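Local coordinates for acetyltransferase (Sinorhizobium meliloti, PDB 4JXQ), which acetylates phosphinothricin as a GNAT-superfamily acetyltransferase, transferring the acetyl group from acetyl-CoA, at the interface of chains A and B. Numbering follows the deposited sequence. Chains: chain A/B, Acetyltransferase.

The interface of chains A and B. Residues chain A 32, 34, 150-152; chain B 78-80, 82.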
loop_
_atom_site.group_PDB
_atom_site.type_symbol
_atom_site.label_atom_id
_atom_site.label_comp_id
_atom_site.label_asym_id
_atom_site.label_seq_id
_atom_site.Cartn_x
_atom_site.Cartn_y
_atom_site.Cartn_z
ATOM N N TYR A 32 7.247 9.900 -1.733
ATOM C CA TYR A 32 7.930 9.684 -0.472
ATOM C C TYR A 32 9.312 9.082 -0.660
ATOM O O TYR A 32 9.986 8.779 0.328
ATOM C CB TYR A 32 7.054 8.903 0.467
ATOM C CG TYR A 32 5.898 9.678 1.084
ATOM C CD1 TYR A 32 5.593 10.970 0.726
ATOM C CD2 TYR A 32 5.127 9.112 2.065
ATOM C CE1 TYR A 32 4.507 11.645 1.283
ATOM C CE2 TYR A 32 4.044 9.749 2.614
ATOM C CZ TYR A 32 3.743 11.028 2.192
ATOM O OH TYR A 32 2.633 11.705 2.709
ATOM N N GLU A 34 13.199 9.450 -1.348
ATOM C CA GLU A 34 14.187 10.439 -0.934
ATOM C C GLU A 34 15.329 10.636 -1.929
ATOM O O GLU A 34 15.761 11.743 -2.168
ATOM C CB GLU A 34 14.824 10.051 0.432
ATOM C CG GLU A 34 16.099 10.800 0.810
ATOM C CD GLU A 34 16.674 10.376 2.173
ATOM O OE1 GLU A 34 17.074 9.191 2.358
ATOM O OE2 GLU A 34 16.686 11.258 3.086
ATOM N N GLY A 150 4.110 10.317 6.741
ATOM C CA GLY A 150 5.349 10.536 6.123
ATOM C C GLY A 150 6.230 11.516 6.892
ATOM O O GLY A 150 5.728 12.334 7.643
ATOM N N PHE A 151 7.528 11.442 6.665
ATOM C CA PHE A 151 8.492 12.375 7.266
ATOM C C PHE A 151 9.492 12.736 6.207
ATOM O O PHE A 151 10.204 11.854 5.729
ATOM C CB PHE A 151 9.190 11.810 8.505
ATOM C CG PHE A 151 9.984 12.874 9.246
ATOM C CD1 PHE A 151 9.335 13.787 10.045
ATOM C CD2 PHE A 151 11.337 13.005 9.063
ATOM C CE1 PHE A 151 10.046 14.779 10.713
ATOM C CE2 PHE A 151 12.047 14.002 9.727
ATOM C CZ PHE A 151 11.393 14.907 10.519
ATOM N N LYS A 152 9.484 13.982 5.726
ATOM C CA LYS A 152 10.331 14.394 4.595
ATOM C C LYS A 152 10.572 15.897 4.747
ATOM O O LYS A 152 9.702 16.634 5.139
ATOM C CB LYS A 152 9.638 14.074 3.255
ATOM C CG LYS A 152 10.571 14.213 2.065
ATOM C CD LYS A 152 9.912 13.809 0.744
ATOM C CE LYS A 152 10.882 13.951 -0.447
ATOM N NZ LYS A 152 10.244 13.677 -1.772
ATOM N N ARG B 78 9.034 3.107 0.998
ATOM C CA ARG B 78 9.633 4.338 0.591
ATOM C C ARG B 78 10.129 5.083 1.810
ATOM O O ARG B 78 9.542 4.979 2.881
ATOM C CB ARG B 78 8.678 5.197 -0.239
ATOM C CG ARG B 78 8.152 4.582 -1.563
ATOM C CD ARG B 78 9.275 4.200 -2.475
ATOM N NE ARG B 78 8.763 3.938 -3.824
ATOM C CZ ARG B 78 9.291 3.055 -4.658
ATOM N NH1 ARG B 78 10.354 2.327 -4.293
ATOM N NH2 ARG B 78 8.752 2.887 -5.859
ATOM N N THR B 79 11.220 5.800 1.659
ATOM C CA THR B 79 11.932 6.444 2.765
ATOM C C THR B 79 11.053 7.209 3.709
ATOM O O THR B 79 11.202 7.071 4.911
ATOM C CB THR B 79 13.046 7.429 2.167
ATOM O OG1 THR B 79 13.834 6.733 1.259
ATOM C CG2 THR B 79 13.844 8.038 3.291
ATOM N N ALA B 80 10.181 8.052 3.182
ATOM C CA ALA B 80 9.437 8.921 4.057
ATOM C C ALA B 80 8.444 8.174 4.930
ATOM O O ALA B 80 7.980 8.732 5.919
ATOM C CB ALA B 80 8.788 10.033 3.317
ATOM N N ARG B 82 9.237 5.581 6.749
ATOM C CA ARG B 82 9.989 4.700 7.641
ATOM C C ARG B 82 9.551 4.641 9.084
ATOM O O ARG B 82 9.789 3.668 9.757
ATOM C CB ARG B 82 11.473 4.957 7.561
ATOM C CG ARG B 82 11.900 6.327 8.059
ATOM C CD ARG B 82 13.339 6.668 7.567
ATOM N NE ARG B 82 13.832 7.965 7.994
ATOM C CZ ARG B 82 13.565 9.116 7.393
ATOM N NH1 ARG B 82 12.698 9.154 6.412
ATOM N NH2 ARG B 82 14.093 10.246 7.844
HETATM O O HOH W 1 14.790 6.900 -1.614
HETATM O O HOH W 2 12.120 11.090 4.146
#
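B:Ala80 tucks its methyl between the A:Phe151 carbonyl oxygen, with CB 3.3 Å from A:Phe151 O, and the CB of A:Tyr32, and is gripped by chain A through both of its backbone polar atoms. Its N donates to A:Tyr32 O at 3.0 Å in a nearly straight bond (160° at H) that lies in the carbonyl plane. Its O accepts from A:Phe151 N at 2.8 Å, a more bent bond with the donor tilted slightly from the carbonyl plane. Between these anchors the B:Ala80 CB methyl sits 3.5 Å from A:Tyr32 CB and reaches CG and CD2 at the root of the ring. This is the tight part of the patch, and B:Ala80 buries more surface against chain A than any other residue of the patch.

Close packing continues where B:Thr79 and A:Glu34 cross at an angle, CB to CB at 3.6 Å, and the B:Thr79 CG2 methyl lies beside the carboxylate oxygen OE1. Water enters at the rims. With OG1 anti to its own carbonyl carbon (chi1 -52°), the B:Thr79 hydroxyl contacts the water that also binds A:Glu34 N. On the other flank, B:Arg82 NH1 is tied to B:Thr79 O at 3.0 Å; O lies in the guanidinium plane, while NH1 stands well above the plane of that carbonyl. That bond helps fix the group beside A:Phe151, whose ring is turned 72° to it; B:Arg82 NH2 stays 4.1 Å from A:Phe151 CD2, a loose contact. A second water, 2.6 Å from A:Phe151 O, links that carbonyl to NH1.

The patch is one half of a two-fold symmetric pair in the deposited dimer, which may be the biological unit. It sets the 3-10 helix 79-81 of chain B, between strands 66-74 and 84-91, against chain A's strand 149-152 and its loop between helices 14-27 and 39-51.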